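Local coordinates for protein proteolytically activated form of PPO4 Tyrosinase (Agaricus bisporus var. bisporus H97, PDB 4OUA) that oxidises phenols at a pair of copper ions, hydroxylating monophenols to o-diphenols and converting these into reactive o-quinones that feed melanin synthesis, at residues Gly54-Pro59 with Pro276-His281; Arg263-Met266 with Leu270-Ala273; Tyr168-Ile173 with Ala272-Ile277. All coordinates share one frame; numbering follows the deposited sequence.

Contact 1 of 3, residues Gly54-Pro59 with Pro276-His281; sequences GIHGLP and PIFWLH. With NA (sodium ion), chain E; CU1 (copper (I) ion), chain C.
His-56 and Phe-278 both extend CG anti to the backbone N (chi1 -164° and 171°), which swings each ring beside its own carbonyl carbon and carries the two across a gap of 10.5 Å between their CA atoms. The phenyl group arrives edge first: CZ of Phe-278 lies 3.5 Å from CD2 of His-56, while its CE1 sits 3.8 Å above the plane of the imidazole, displaced toward the rim. The ring planes stand at 71°, with centroids 4.9 Å apart, a T-shaped pair in which phenyl C-H groups meet the face of the imidazole. NE2 of His-56 binds a copper ion at 2.1 Å, and a water is a further ligand of this copper. The site is half of the type-3 dicopper centre characteristic of the tyrosinase family, held within its helical core: His-81 and His-90 supply the other protein ligands of this copper, whereas helix 277-295, to which Phe-278 belongs, carries His-282 of the second site. At the other end of the imidazole, ND1 of His-56 is hydrogen-bonded to the backbone O of Ala-269, so ring rotation is fixed from two sides. Phe-278 in turn lays CD2 over the centre of the Trp-279 ring, 3.8 Å above it. An alanine at Phe-278 would remove the whole ring, and the imidazole face of His-56 would probably lose its apolar cover, with a gap opened beside the first copper. Residues flanking His-56 in sequence bind a sodium ion: the carbonyl oxygens of Gly-54, Gly-57 and Pro-59 converge on it, the last of these reached just after a cis peptide bond, and two waters add to its shell.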
loop_
_atom_site.group_PDB
_atom_site.type_symbol
_atom_site.label_atom_id
_atom_site.label_comp_id
_atom_site.label_asym_id
_atom_site.label_seq_id
_atom_site.Cartn_x
_atom_site.Cartn_y
_atom_site.Cartn_z
ATOM N N GLY A 54 1.348 -7.708 -9.236
ATOM C CA GLY A 54 1.088 -9.116 -9.461
ATOM C C GLY A 54 1.498 -9.974 -8.281
ATOM O O GLY A 54 1.017 -11.091 -8.123
ATOM N N ILE A 55 2.389 -9.451 -7.445
ATOM C CA ILE A 55 2.837 -10.179 -6.264
ATOM C C ILE A 55 1.677 -10.467 -5.316
ATOM O O ILE A 55 1.573 -11.561 -4.766
ATOM C CB ILE A 55 3.924 -9.403 -5.500
ATOM C CG1 ILE A 55 5.159 -9.206 -6.380
ATOM C CG2 ILE A 55 4.292 -10.129 -4.215
ATOM C CD1 ILE A 55 6.236 -8.364 -5.735
ATOM N N HIS A 56 0.808 -9.476 -5.140
ATOM C CA HIS A 56 -0.326 -9.585 -4.228
ATOM C C HIS A 56 -1.210 -10.785 -4.562
ATOM O O HIS A 56 -1.350 -11.705 -3.756
ATOM C CB HIS A 56 -1.150 -8.295 -4.261
ATOM C CG HIS A 56 -2.097 -8.149 -3.109
ATOM N ND1 HIS A 56 -3.437 -8.457 -3.203
ATOM C CD2 HIS A 56 -1.898 -7.719 -1.840
ATOM C CE1 HIS A 56 -4.022 -8.227 -2.041
ATOM N NE2 HIS A 56 -3.112 -7.778 -1.197
ATOM N N GLY A 57 -1.799 -10.774 -5.754
ATOM C CA GLY A 57 -2.669 -11.854 -6.183
ATOM C C GLY A 57 -2.215 -12.483 -7.486
ATOM O O GLY A 57 -1.102 -13.002 -7.578
ATOM N N LEU A 58 -3.080 -12.441 -8.494
ATOM C CA LEU A 58 -2.734 -12.943 -9.818
ATOM C C LEU A 58 -1.685 -12.056 -10.481
ATOM O O LEU A 58 -1.633 -10.852 -10.226
ATOM C CB LEU A 58 -3.979 -13.034 -10.703
ATOM C CG LEU A 58 -4.986 -14.135 -10.370
ATOM C CD1 LEU A 58 -6.251 -13.967 -11.196
ATOM C CD2 LEU A 58 -4.370 -15.503 -10.606
ATOM N N PRO A 59 -0.841 -12.652 -11.336
ATOM C CA PRO A 59 -0.866 -14.088 -11.622
ATOM C C PRO A 59 -0.210 -14.904 -10.513
ATOM O O PRO A 59 0.519 -14.350 -9.693
ATOM C CB PRO A 59 -0.066 -14.195 -12.921
ATOM C CG PRO A 59 0.906 -13.069 -12.834
ATOM C CD PRO A 59 0.177 -11.948 -12.137
ATOM N N PRO A 276 -3.954 1.489 -8.761
ATOM C CA PRO A 276 -2.936 2.408 -8.233
ATOM C C PRO A 276 -3.248 2.947 -6.835
ATOM O O PRO A 276 -2.327 3.273 -6.087
ATOM C CB PRO A 276 -2.934 3.545 -9.258
ATOM C CG PRO A 276 -3.370 2.898 -10.526
ATOM C CD PRO A 276 -4.380 1.863 -10.122
ATOM N N ILE A 277 -4.527 3.034 -6.484
ATOM C CA ILE A 277 -4.912 3.572 -5.184
ATOM C C ILE A 277 -4.640 2.561 -4.073
ATOM O O ILE A 277 -4.708 2.890 -2.888
ATOM C CB ILE A 277 -6.401 3.975 -5.155
ATOM C CG1 ILE A 277 -6.658 4.987 -4.037
ATOM C CG2 ILE A 277 -7.286 2.748 -4.999
ATOM C CD1 ILE A 277 -8.092 5.452 -3.954
ATOM N N PHE A 278 -4.332 1.330 -4.470
ATOM C CA PHE A 278 -4.036 0.254 -3.530
ATOM C C PHE A 278 -2.839 0.593 -2.649
ATOM O O PHE A 278 -2.793 0.223 -1.475
ATOM C CB PHE A 278 -3.783 -1.052 -4.291
ATOM C CG PHE A 278 -3.259 -2.172 -3.436
ATOM C CD1 PHE A 278 -4.130 -3.058 -2.824
ATOM C CD2 PHE A 278 -1.896 -2.353 -3.262
ATOM C CE1 PHE A 278 -3.652 -4.094 -2.044
ATOM C CE2 PHE A 278 -1.412 -3.385 -2.484
ATOM C CZ PHE A 278 -2.290 -4.257 -1.874
ATOM N N TRP A 279 -1.876 1.307 -3.222
ATOM C CA TRP A 279 -0.626 1.606 -2.534
ATOM C C TRP A 279 -0.756 2.777 -1.563
ATOM O O TRP A 279 -0.097 2.804 -0.521
ATOM C CB TRP A 279 0.473 1.887 -3.559
ATOM C CG TRP A 279 0.633 0.778 -4.548
ATOM C CD1 TRP A 279 0.169 0.749 -5.831
ATOM C CD2 TRP A 279 1.287 -0.478 -4.329
ATOM N NE1 TRP A 279 0.504 -0.443 -6.428
ATOM C CE2 TRP A 279 1.189 -1.215 -5.526
ATOM C CE3 TRP A 279 1.950 -1.050 -3.238
ATOM C CZ2 TRP A 279 1.731 -2.492 -5.664
ATOM C CZ3 TRP A 279 2.486 -2.318 -3.377
ATOM C CH2 TRP A 279 2.374 -3.025 -4.581
ATOM N N LEU A 280 -1.628 3.721 -1.918
ATOM C CA LEU A 280 -1.898 4.847 -1.033
ATOM C C LEU A 280 -2.643 4.367 0.208
ATOM O O LEU A 280 -2.468 4.904 1.305
ATOM C CB LEU A 280 -2.702 5.931 -1.754
ATOM C CG LEU A 280 -1.928 6.776 -2.765
ATOM C CD1 LEU A 280 -1.590 5.959 -3.997
ATOM C CD2 LEU A 280 -2.712 8.021 -3.146
ATOM N N HIS A 281 -3.469 3.292 -0.016
ATOM C CA HIS A 281 -4.215 2.661 1.063
ATOM C C HIS A 281 -3.277 1.989 2.056
ATOM O O HIS A 281 -3.267 2.319 3.242
ATOM C CB HIS A 281 -5.202 1.633 0.506
ATOM C CG HIS A 281 -6.016 0.945 1.558
ATOM N ND1 HIS A 281 -6.504 -0.338 1.407
ATOM C CD2 HIS A 281 -6.430 1.362 2.778
ATOM C CE1 HIS A 281 -7.189 -0.674 2.482
ATOM N NE2 HIS A 281 -7.153 0.336 3.334
HETATM NA NA NA E . 1.133 -13.141 -8.052
HETATM CU CU CU1 C . -2.972 -7.963 0.849
HETATM O O HOH W 1 -5.114 -6.852 0.771
HETATM O O HOH W 2 3.492 -12.827 -8.110
HETATM O O HOH W 3 1.716 -14.802 -6.762
#

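Contact 2 of 3, residues Arg263-Met266 with Leu270-Ala273; sequences RGHM and LFAA
His-265 and Phe-271 turn their rings almost perpendicular to one another, an oblique pair with planes at 88° and centroids 6.0 Å apart. Both belong to the irregular connection between helices 246-258 and 277-295, the two helices that carry the ligands of the second copper in the tyrosinase core. What touches is not ring against ring but ring against methylene: CD2 of His-265 comes within 3.6 Å of CB of Phe-271. The first torsion of Phe-271 (chi1 -58°) sets CG anti to the carbonyl carbon and sends the phenyl ring away from His-265, into an aromatic cluster where it stacks on Phe-183 and meets Phe-177 and Tyr-180 edge-to-face. Since the ring of Phe-183 also makes an edge-to-face pair with His-265, one aromatic residue serves both members of the contact. Met-266 turns its CB away from the opposing segment, but its chain bends at chi2, bringing SD to 3.7 Å from the backbone O of Ala-272. The same folded chain packs on Val-257, Ile-277 and Phe-278, so it touches both helices flanking the connection, and the backbone O of Met-266 makes a weak hydrogen bond with ND1 of His-254. No hydrogen bond joins the two segments. The carbonyl of His-265 instead faces Ala-272, whose CB lies 3.6 Å from that oxygen, and whose CA makes a C-H contact to it at 3.1 Å, bent to 123° at the hydrogen.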
loop_
_atom_site.group_PDB
_atom_site.type_symbol
_atom_site.label_atom_id
_atom_site.label_comp_id
_atom_site.label_asym_id
_atom_site.label_seq_id
_atom_site.Cartn_x
_atom_site.Cartn_y
_atom_site.Cartn_z
ATOM N N ARG A 263 -18.587 -6.432 -8.693
ATOM C CA ARG A 263 -17.292 -6.326 -8.029
ATOM C C ARG A 263 -16.208 -5.760 -8.947
ATOM O O ARG A 263 -15.991 -6.255 -10.055
ATOM C CB ARG A 263 -16.857 -7.691 -7.493
ATOM C CG ARG A 263 -17.808 -8.287 -6.469
ATOM C CD ARG A 263 -17.246 -9.572 -5.886
ATOM N NE ARG A 263 -17.002 -10.576 -6.917
ATOM C CZ ARG A 263 -16.426 -11.753 -6.693
ATOM N NH1 ARG A 263 -16.029 -12.076 -5.469
ATOM N NH2 ARG A 263 -16.245 -12.605 -7.692
ATOM N N GLY A 264 -15.533 -4.717 -8.474
ATOM C CA GLY A 264 -14.415 -4.133 -9.192
ATOM C C GLY A 264 -13.104 -4.754 -8.752
ATOM O O GLY A 264 -13.095 -5.780 -8.073
ATOM N N HIS A 265 -11.992 -4.131 -9.130
ATOM C CA HIS A 265 -10.673 -4.678 -8.820
ATOM C C HIS A 265 -10.321 -4.576 -7.335
ATOM O O HIS A 265 -9.824 -5.535 -6.745
ATOM C CB HIS A 265 -9.600 -3.979 -9.658
ATOM C CG HIS A 265 -9.636 -4.340 -11.110
ATOM N ND1 HIS A 265 -10.519 -3.767 -12.000
ATOM C CD2 HIS A 265 -8.900 -5.223 -11.828
ATOM C CE1 HIS A 265 -10.323 -4.277 -13.202
ATOM N NE2 HIS A 265 -9.348 -5.162 -13.125
ATOM N N MET A 266 -10.581 -3.417 -6.735
ATOM C CA MET A 266 -10.212 -3.176 -5.341
ATOM C C MET A 266 -10.924 -4.104 -4.356
ATOM O O MET A 266 -10.456 -4.298 -3.235
ATOM C CB MET A 266 -10.494 -1.718 -4.961
ATOM C CG MET A 266 -9.355 -0.759 -5.266
ATOM S SD MET A 266 -7.895 -1.052 -4.245
ATOM C CE MET A 266 -8.487 -0.563 -2.628
ATOM N N LEU A 270 -7.431 -10.810 -5.716
ATOM C CA LEU A 270 -6.630 -11.284 -6.838
ATOM C C LEU A 270 -6.339 -10.176 -7.847
ATOM O O LEU A 270 -5.516 -10.350 -8.744
ATOM C CB LEU A 270 -7.332 -12.453 -7.536
ATOM C CG LEU A 270 -7.579 -13.709 -6.696
ATOM C CD1 LEU A 270 -8.322 -14.755 -7.511
ATOM C CD2 LEU A 270 -6.270 -14.272 -6.160
ATOM N N PHE A 271 -7.013 -9.040 -7.698
ATOM C CA PHE A 271 -6.869 -7.942 -8.649
ATOM C C PHE A 271 -6.682 -6.587 -7.968
ATOM O O PHE A 271 -6.410 -5.587 -8.630
ATOM C CB PHE A 271 -8.087 -7.881 -9.576
ATOM C CG PHE A 271 -8.329 -9.146 -10.352
ATOM C CD1 PHE A 271 -7.642 -9.396 -11.528
ATOM C CD2 PHE A 271 -9.254 -10.078 -9.913
ATOM C CE1 PHE A 271 -7.867 -10.556 -12.247
ATOM C CE2 PHE A 271 -9.484 -11.240 -10.628
ATOM C CZ PHE A 271 -8.788 -11.479 -11.796
ATOM N N ALA A 272 -6.826 -6.559 -6.648
ATOM C CA ALA A 272 -6.829 -5.306 -5.897
ATOM C C ALA A 272 -5.529 -4.518 -6.044
ATOM O O ALA A 272 -5.543 -3.287 -6.079
ATOM C CB ALA A 272 -7.107 -5.582 -4.426
ATOM N N ALA A 273 -4.410 -5.228 -6.129
ATOM C CA ALA A 273 -3.102 -4.587 -6.195
ATOM C C ALA A 273 -2.911 -3.784 -7.480
ATOM O O ALA A 273 -2.160 -2.807 -7.505
ATOM C CB ALA A 273 -2.004 -5.630 -6.062
#

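Contact 3 of 3, residues Tyr168-Ile173 with Ala272-Ile277; sequences YSFHPI and AAFDPI
Phe-170 brings CE2 and CZ over one face of the Phe-274 ring: CE2 of Phe-170 lies 3.5 Å from CD1 of Phe-274, shifted toward the rim, while CZ of Phe-170 is 3.6 Å from CG of Phe-274. The pair is tilted, with planes at 53°. Beside it, CB of Tyr-168 rests 3.4 Å from the backbone O of Phe-274, and the Pro-276 ring brings CD to 3.8 Å from N of Tyr-168.

The next layer sets these groups in place. Tyr-168 holds CG anti to its own N (chi1 169°), and its ring edge then abuts a face of Phe-170, with CE2 of Tyr-168 3.7 Å above that plane. Its hydroxyl is hydrogen-bonded to OE1 of Gln-43, and its backbone is tied to Thr-189. Phe-50, of helix 49-54, touches all three aromatic side chains. On the opposing segment, OD1 of Asp-275 accepts from N of Ile-277 at 3.1 Å, a nearly straight capping bond in the turn leading into helix 277-295; the same oxygen forms a salt bridge with Arg-191.

No hydrogen bond joins the two segments. The Tyr-168 hydroxyl and the Asp-275 carboxylate have their partners outside the contact or within their own segment, so the cohesion between this loop and the approach to the copper-bearing helix rests on van der Waals contact and ring shape.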
loop_
_atom_site.group_PDB
_atom_site.type_symbol
_atom_site.label_atom_id
_atom_site.label_comp_id
_atom_site.label_asym_id
_atom_site.label_seq_id
_atom_site.Cartn_x
_atom_site.Cartn_y
_atom_site.Cartn_z
ATOM N N TYR A 168 -4.842 1.564 -13.867
ATOM C CA TYR A 168 -3.772 0.938 -14.634
ATOM C C TYR A 168 -4.334 0.297 -15.897
ATOM O O TYR A 168 -5.390 -0.338 -15.863
ATOM C CB TYR A 168 -3.034 -0.111 -13.802
ATOM C CG TYR A 168 -2.094 -0.969 -14.620
ATOM C CD1 TYR A 168 -0.930 -0.436 -15.160
ATOM C CD2 TYR A 168 -2.372 -2.307 -14.857
ATOM C CE1 TYR A 168 -0.069 -1.213 -15.913
ATOM C CE2 TYR A 168 -1.516 -3.093 -15.608
ATOM C CZ TYR A 168 -0.365 -2.541 -16.133
ATOM O OH TYR A 168 0.490 -3.317 -16.881
ATOM N N SER A 169 -3.629 0.469 -17.009
ATOM C CA SER A 169 -4.041 -0.136 -18.268
ATOM C C SER A 169 -3.229 -1.395 -18.541
ATOM O O SER A 169 -2.015 -1.330 -18.721
ATOM C CB SER A 169 -3.884 0.855 -19.424
ATOM O OG SER A 169 -4.665 2.019 -19.215
ATOM N N PHE A 170 -3.902 -2.542 -18.560
ATOM C CA PHE A 170 -3.234 -3.807 -18.840
ATOM C C PHE A 170 -2.747 -3.857 -20.286
ATOM O O PHE A 170 -3.442 -3.416 -21.202
ATOM C CB PHE A 170 -4.167 -4.986 -18.557
ATOM C CG PHE A 170 -4.479 -5.180 -17.100
ATOM C CD1 PHE A 170 -5.569 -4.553 -16.520
ATOM C CD2 PHE A 170 -3.684 -5.995 -16.311
ATOM C CE1 PHE A 170 -5.858 -4.731 -15.179
ATOM C CE2 PHE A 170 -3.966 -6.178 -14.970
ATOM C CZ PHE A 170 -5.055 -5.545 -14.403
ATOM N N HIS A 171 -1.547 -4.393 -20.479
ATOM C CA HIS A 171 -0.970 -4.531 -21.810
ATOM C C HIS A 171 -0.021 -5.724 -21.870
ATOM O O HIS A 171 1.186 -5.580 -21.680
ATOM C CB HIS A 171 -0.243 -3.246 -22.217
ATOM C CG HIS A 171 0.692 -2.719 -21.172
ATOM N ND1 HIS A 171 1.978 -3.187 -21.017
ATOM C CD2 HIS A 171 0.523 -1.765 -20.225
ATOM C CE1 HIS A 171 2.563 -2.544 -20.024
ATOM N NE2 HIS A 171 1.701 -1.675 -19.525
ATOM N N PRO A 172 -0.572 -6.914 -22.140
ATOM C CA PRO A 172 -2.008 -7.103 -22.353
ATOM C C PRO A 172 -2.722 -7.551 -21.083
ATOM O O PRO A 172 -2.115 -7.570 -20.011
ATOM C CB PRO A 172 -2.044 -8.204 -23.407
ATOM C CG PRO A 172 -0.869 -9.066 -23.039
ATOM C CD PRO A 172 0.183 -8.144 -22.440
ATOM N N ILE A 173 -3.997 -7.903 -21.206
ATOM C CA ILE A 173 -4.699 -8.559 -20.113
ATOM C C ILE A 173 -4.115 -9.955 -19.959
ATOM O O ILE A 173 -4.295 -10.805 -20.828
ATOM C CB ILE A 173 -6.216 -8.643 -20.361
ATOM C CG1 ILE A 173 -6.821 -7.242 -20.458
ATOM C CG2 ILE A 173 -6.892 -9.439 -19.255
ATOM C CD1 ILE A 173 -8.309 -7.239 -20.720
ATOM N N ALA A 272 -6.826 -6.559 -6.648
ATOM C CA ALA A 272 -6.829 -5.306 -5.897
ATOM C C ALA A 272 -5.529 -4.518 -6.044
ATOM O O ALA A 272 -5.543 -3.287 -6.079
ATOM C CB ALA A 272 -7.107 -5.582 -4.426
ATOM N N ALA A 273 -4.410 -5.228 -6.129
ATOM C CA ALA A 273 -3.102 -4.587 -6.195
ATOM C C ALA A 273 -2.911 -3.784 -7.480
ATOM O O ALA A 273 -2.160 -2.807 -7.505
ATOM C CB ALA A 273 -2.004 -5.630 -6.062
ATOM N N PHE A 274 -3.597 -4.193 -8.543
ATOM C CA PHE A 274 -3.441 -3.552 -9.845
ATOM C C PHE A 274 -3.999 -2.130 -9.872
ATOM O O PHE A 274 -3.621 -1.327 -10.724
ATOM C CB PHE A 274 -4.107 -4.396 -10.934
ATOM C CG PHE A 274 -3.422 -5.711 -11.181
ATOM C CD1 PHE A 274 -2.264 -5.769 -11.941
ATOM C CD2 PHE A 274 -3.934 -6.887 -10.657
ATOM C CE1 PHE A 274 -1.627 -6.975 -12.171
ATOM C CE2 PHE A 274 -3.302 -8.095 -10.884
ATOM C CZ PHE A 274 -2.148 -8.139 -11.643
ATOM N N ASP A 275 -4.897 -1.818 -8.943
ATOM C CA ASP A 275 -5.425 -0.463 -8.831
ATOM C C ASP A 275 -4.418 0.420 -8.096
ATOM O O ASP A 275 -4.066 0.141 -6.953
ATOM C CB ASP A 275 -6.775 -0.464 -8.107
ATOM C CG ASP A 275 -7.523 0.852 -8.255
ATOM O OD1 ASP A 275 -6.882 1.923 -8.221
ATOM O OD2 ASP A 275 -8.763 0.814 -8.405
ATOM N N PRO A 276 -3.954 1.489 -8.761
ATOM C CA PRO A 276 -2.936 2.408 -8.233
ATOM C C PRO A 276 -3.248 2.947 -6.835
ATOM O O PRO A 276 -2.327 3.273 -6.087
ATOM C CB PRO A 276 -2.934 3.545 -9.258
ATOM C CG PRO A 276 -3.370 2.898 -10.526
ATOM C CD PRO A 276 -4.380 1.863 -10.122
ATOM N N ILE A 277 -4.527 3.034 -6.484
ATOM C CA ILE A 277 -4.912 3.572 -5.184
ATOM C C ILE A 277 -4.640 2.561 -4.073
ATOM O O ILE A 277 -4.708 2.890 -2.888
ATOM C CB ILE A 277 -6.401 3.975 -5.155
ATOM C CG1 ILE A 277 -6.658 4.987 -4.037
ATOM C CG2 ILE A 277 -7.286 2.748 -4.999
ATOM C CD1 ILE A 277 -8.092 5.452 -3.954
#

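In the fold
All three contacts are buried, but at different depths: the centre of contact 1 lies about 7 Å from the centre of the chain, those of contacts 2 and 3 about 13 and 14 Å. All involve the approach to helix 277-295 or its first turn; contacts 2 and 3 share Ala-272 and Ala-273, contacts 1 and 3 share Pro-276 and Ile-277. None has a hydrogen bond across its segments, yet the chemistry shifts with place. Contact 1 sets an aromatic edge against a metal ligand, contact 2 folds a short connection upon itself, and contact 3 joins a distant loop by tilted rings. His-56 packs its CB on CB of Ala-273, common to contacts 2 and 3.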